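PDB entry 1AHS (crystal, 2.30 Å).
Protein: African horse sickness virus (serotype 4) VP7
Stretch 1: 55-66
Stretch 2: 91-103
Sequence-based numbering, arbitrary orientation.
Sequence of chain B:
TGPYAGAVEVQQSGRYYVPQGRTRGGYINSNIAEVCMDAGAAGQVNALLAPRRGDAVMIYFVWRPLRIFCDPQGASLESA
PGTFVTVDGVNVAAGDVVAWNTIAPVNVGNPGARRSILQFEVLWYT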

# COMPACT_ATOMS: atom_id res chain seq x y z
N ASP B 55 -12.14 -22.54 -0.99
CA ASP B 55 -11.74 -21.72 0.14
C ASP B 55 -12.88 -20.87 0.72
O ASP B 55 -13.12 -20.86 1.93
CB ASP B 55 -10.62 -20.83 -0.34
CG ASP B 55 -9.76 -20.30 0.79
OD1 ASP B 55 -10.15 -20.39 2.00
OD2 ASP B 55 -8.65 -19.76 0.47
N ALA B 56 -13.62 -20.18 -0.13
CA ALA B 56 -14.69 -19.35 0.38
C ALA B 56 -16.00 -19.54 -0.32
O ALA B 56 -16.07 -19.98 -1.50
CB ALA B 56 -14.30 -17.87 0.32
N VAL B 57 -17.05 -19.20 0.41
CA VAL B 57 -18.39 -19.27 -0.10
C VAL B 57 -18.94 -17.83 -0.29
O VAL B 57 -19.88 -17.62 -1.06
CB VAL B 57 -19.24 -20.13 0.84
CG1 VAL B 57 -19.93 -19.29 1.88
CG2 VAL B 57 -20.21 -20.96 0.06
N MET B 58 -18.28 -16.85 0.34
CA MET B 58 -18.68 -15.43 0.29
C MET B 58 -17.52 -14.48 0.62
O MET B 58 -16.79 -14.69 1.58
CB MET B 58 -19.80 -15.20 1.30
CG MET B 58 -20.48 -13.87 1.19
SD MET B 58 -22.06 -13.79 2.06
CE MET B 58 -21.55 -14.51 3.71
N ILE B 59 -17.40 -13.41 -0.15
CA ILE B 59 -16.35 -12.39 0.04
C ILE B 59 -17.02 -11.04 0.16
O ILE B 59 -17.93 -10.77 -0.60
CB ILE B 59 -15.47 -12.35 -1.20
CG1 ILE B 59 -14.37 -13.35 -1.06
CG2 ILE B 59 -14.90 -10.99 -1.48
CD1 ILE B 59 -13.40 -13.18 -2.17
N TYR B 60 -16.63 -10.19 1.10
CA TYR B 60 -17.21 -8.86 1.21
C TYR B 60 -16.18 -7.88 0.65
O TYR B 60 -15.03 -7.96 1.03
CB TYR B 60 -17.45 -8.52 2.68
CG TYR B 60 -18.76 -9.01 3.25
CD1 TYR B 60 -19.91 -8.24 3.14
CD2 TYR B 60 -18.89 -10.27 3.85
CE1 TYR B 60 -21.16 -8.69 3.60
CE2 TYR B 60 -20.15 -10.74 4.32
CZ TYR B 60 -21.29 -9.94 4.18
OH TYR B 60 -22.55 -10.37 4.58
N PHE B 61 -16.55 -6.97 -0.25
CA PHE B 61 -15.56 -6.02 -0.79
C PHE B 61 -16.08 -4.64 -1.16
O PHE B 61 -17.28 -4.46 -1.24
CB PHE B 61 -14.90 -6.62 -2.00
CG PHE B 61 -15.74 -6.61 -3.24
CD1 PHE B 61 -15.86 -5.47 -4.02
CD2 PHE B 61 -16.31 -7.79 -3.71
CE1 PHE B 61 -16.51 -5.51 -5.23
CE2 PHE B 61 -16.97 -7.84 -4.92
CZ PHE B 61 -17.06 -6.70 -5.68
N VAL B 62 -15.19 -3.66 -1.30
CA VAL B 62 -15.55 -2.31 -1.75
C VAL B 62 -14.60 -2.01 -2.86
O VAL B 62 -13.53 -2.56 -2.89
CB VAL B 62 -15.31 -1.18 -0.75
CG1 VAL B 62 -16.33 -1.18 0.23
CG2 VAL B 62 -14.03 -1.32 -0.04
N TRP B 63 -15.01 -1.17 -3.81
CA TRP B 63 -14.10 -0.77 -4.86
C TRP B 63 -14.08 0.76 -4.94
O TRP B 63 -14.92 1.44 -4.36
CB TRP B 63 -14.52 -1.36 -6.20
CG TRP B 63 -15.73 -0.74 -6.76
CD1 TRP B 63 -17.02 -1.05 -6.46
CD2 TRP B 63 -15.77 0.32 -7.71
NE1 TRP B 63 -17.87 -0.24 -7.17
CE2 TRP B 63 -17.13 0.61 -7.95
CE3 TRP B 63 -14.79 1.07 -8.39
CZ2 TRP B 63 -17.52 1.62 -8.83
CZ3 TRP B 63 -15.20 2.08 -9.28
CH2 TRP B 63 -16.55 2.33 -9.49
N ARG B 64 -13.02 1.30 -5.51
CA ARG B 64 -12.92 2.72 -5.72
C ARG B 64 -11.81 3.03 -6.69
O ARG B 64 -10.91 2.22 -6.89
CB ARG B 64 -12.86 3.56 -4.44
CG ARG B 64 -11.89 3.20 -3.42
CD ARG B 64 -12.53 2.29 -2.38
NE ARG B 64 -12.53 2.83 -1.02
CZ ARG B 64 -11.76 2.37 -0.04
NH1 ARG B 64 -10.90 1.38 -0.27
NH2 ARG B 64 -11.88 2.89 1.16
N PRO B 65 -11.98 4.09 -7.46
CA PRO B 65 -10.99 4.51 -8.44
C PRO B 65 -9.86 5.23 -7.73
O PRO B 65 -10.04 5.63 -6.59
CB PRO B 65 -11.79 5.46 -9.32
CG PRO B 65 -12.73 6.10 -8.36
CD PRO B 65 -13.18 4.93 -7.53
N LEU B 66 -8.69 5.32 -8.36
CA LEU B 66 -7.62 6.04 -7.71
C LEU B 66 -7.66 7.41 -8.28
O LEU B 66 -7.52 7.59 -9.49
CB LEU B 66 -6.23 5.46 -8.02
CG LEU B 66 -5.74 4.05 -7.68
CD1 LEU B 66 -4.33 4.12 -7.10
CD2 LEU B 66 -6.67 3.35 -6.77
N ASN B 91 -25.43 -2.61 -10.75
CA ASN B 91 -24.40 -1.62 -10.71
C ASN B 91 -24.19 -1.29 -9.26
O ASN B 91 -25.15 -0.96 -8.54
CB ASN B 91 -24.84 -0.37 -11.46
CG ASN B 91 -23.94 0.80 -11.22
OD1 ASN B 91 -24.26 1.68 -10.43
ND2 ASN B 91 -22.79 0.81 -11.89
N VAL B 92 -22.93 -1.43 -8.84
CA VAL B 92 -22.50 -1.17 -7.46
C VAL B 92 -21.69 0.10 -7.41
O VAL B 92 -20.86 0.37 -8.29
CB VAL B 92 -21.66 -2.33 -6.88
CG1 VAL B 92 -21.24 -2.01 -5.47
CG2 VAL B 92 -22.45 -3.61 -6.89
N ALA B 93 -21.90 0.87 -6.36
CA ALA B 93 -21.22 2.13 -6.17
C ALA B 93 -19.90 2.06 -5.40
O ALA B 93 -19.70 1.16 -4.59
CB ALA B 93 -22.16 3.08 -5.49
N ALA B 94 -18.98 2.99 -5.70
CA ALA B 94 -17.69 3.07 -5.01
C ALA B 94 -18.00 3.43 -3.57
O ALA B 94 -18.88 4.26 -3.33
CB ALA B 94 -16.83 4.13 -5.63
N GLY B 95 -17.35 2.78 -2.61
CA GLY B 95 -17.64 3.11 -1.22
C GLY B 95 -18.70 2.29 -0.49
O GLY B 95 -18.80 2.35 0.75
N ASP B 96 -19.49 1.53 -1.24
CA ASP B 96 -20.53 0.69 -0.64
C ASP B 96 -19.98 -0.70 -0.53
O ASP B 96 -19.41 -1.21 -1.50
CB ASP B 96 -21.76 0.57 -1.55
CG ASP B 96 -22.66 1.80 -1.55
OD1 ASP B 96 -22.46 2.75 -0.73
OD2 ASP B 96 -23.59 1.80 -2.40
N VAL B 97 -20.22 -1.32 0.61
CA VAL B 97 -19.79 -2.70 0.88
C VAL B 97 -20.71 -3.66 0.10
O VAL B 97 -21.92 -3.61 0.29
CB VAL B 97 -19.92 -3.04 2.38
CG1 VAL B 97 -19.31 -4.38 2.66
CG2 VAL B 97 -19.22 -2.01 3.22
N VAL B 98 -20.15 -4.52 -0.73
CA VAL B 98 -20.92 -5.45 -1.53
C VAL B 98 -20.62 -6.90 -1.12
O VAL B 98 -19.46 -7.23 -0.90
CB VAL B 98 -20.65 -5.22 -3.06
CG1 VAL B 98 -19.29 -4.69 -3.29
CG2 VAL B 98 -20.73 -6.48 -3.81
N ALA B 99 -21.67 -7.73 -0.96
CA ALA B 99 -21.55 -9.18 -0.60
C ALA B 99 -21.50 -9.99 -1.88
O ALA B 99 -22.47 -10.01 -2.63
CB ALA B 99 -22.76 -9.62 0.24
N TRP B 100 -20.39 -10.63 -2.16
CA TRP B 100 -20.24 -11.38 -3.40
C TRP B 100 -20.27 -12.89 -3.14
O TRP B 100 -19.55 -13.39 -2.27
CB TRP B 100 -18.92 -11.03 -4.06
CG TRP B 100 -18.69 -11.70 -5.34
CD1 TRP B 100 -19.61 -11.90 -6.32
CD2 TRP B 100 -17.43 -12.19 -5.85
NE1 TRP B 100 -19.00 -12.49 -7.42
CE2 TRP B 100 -17.67 -12.68 -7.15
CE3 TRP B 100 -16.14 -12.24 -5.33
CZ2 TRP B 100 -16.67 -13.22 -7.94
CZ3 TRP B 100 -15.15 -12.78 -6.12
CH2 TRP B 100 -15.41 -13.26 -7.40
N ASN B 101 -21.00 -13.62 -3.97
CA ASN B 101 -21.09 -15.02 -3.71
C ASN B 101 -19.98 -15.85 -4.28
O ASN B 101 -20.00 -17.05 -4.10
CB ASN B 101 -22.45 -15.56 -4.10
CG ASN B 101 -22.71 -15.50 -5.57
OD1 ASN B 101 -21.78 -15.48 -6.38
ND2 ASN B 101 -23.98 -15.52 -5.95
N THR B 102 -19.01 -15.24 -4.95
CA THR B 102 -17.87 -15.99 -5.50
C THR B 102 -18.13 -16.54 -6.89
O THR B 102 -17.21 -16.81 -7.67
CB THR B 102 -17.55 -17.14 -4.54
OG1 THR B 102 -16.94 -16.58 -3.37
CG2 THR B 102 -16.77 -18.22 -5.15
N ILE B 103 -19.41 -16.58 -7.24
CA ILE B 103 -19.84 -17.17 -8.50
C ILE B 103 -20.24 -16.19 -9.55
O ILE B 103 -19.86 -16.33 -10.72
CB ILE B 103 -21.12 -18.06 -8.29
CG1 ILE B 103 -20.83 -19.15 -7.28
CG2 ILE B 103 -21.53 -18.75 -9.59
CD1 ILE B 103 -19.68 -20.02 -7.71
O HOH W 1 -18.00 -0.68 -3.59

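What holds the two strands in register? Ile59 and Phe61 each use both main-chain polar atoms against the opposing, antiparallel strand. Ile59 N donates to Trp100 O at 3.0 Å, and Trp100 N returns a bond to Ile59 O at 2.9 Å. Two residues along, Phe61 N donates to Val98 O at 3.0 Å and Val98 N to Phe61 O at 2.9 Å, although the position of Phe61 O is less certain because the model places it too close to a neighbour. All four bonds are nearly straight, with angles at the hydrogen of 166° to 171°. Between these two hydrogen-bonded pairs lies the non-hydrogen-bonded pair Tyr60 and Ala99, where the carbonyl of Val98 also receives a CA-H...O contact, Tyr60 CA lying 3.5 Å from Val98 O.

How are the polar atoms satisfied once the regular ladder stops? Before Val98, the second stretch bends through a type II turn from Ala93 to Asp96, and a water takes over part of the pairing. It accepts from Trp63 N at 3.0 Å and donates to Ala93 O at 2.7 Å and Asp96 O at 2.6 Å, so one molecule serves the strand's free amide and two carbonyls of the turn. Trp63 O accepts directly from Gly95 N at 3.3 Å, a longer and more bent bond (145°). The backbone angles of Gly95 would jam a CB against the preceding carbonyl. The turn's own bond, Asp96 N to Ala93 O at 3.4 Å, is weak.

What does the Trp63 side chain add? Trp63 NE1 reaches past the turn and donates to Val92 O at 3.3 Å, with that oxygen near the ring plane. The ring's face is used as well: Ala94 CA sits 4.1 Å from the centroid of the Trp63 five-membered ring, 20° off its normal.

Where does the contact rely on packing, and where is a polar group left without a partner? On the face shared by Ile59, Phe61, Val98 and Trp100, Val98 CG1 lies over the Phe61 ring, 3.7 Å from its centroid, while Trp100 CB meets the ring edge at 3.8 Å from Phe61 CE2. Tyr60 packs on the other face, Tyr60 CE1 lying 3.8 Å from Ala99 CB. At the far end, Val57 O and Asn101 O are 3.1 Å apart but both are acceptors, so no bond joins them. Thr102 OG1 is buried there without any partner in the model.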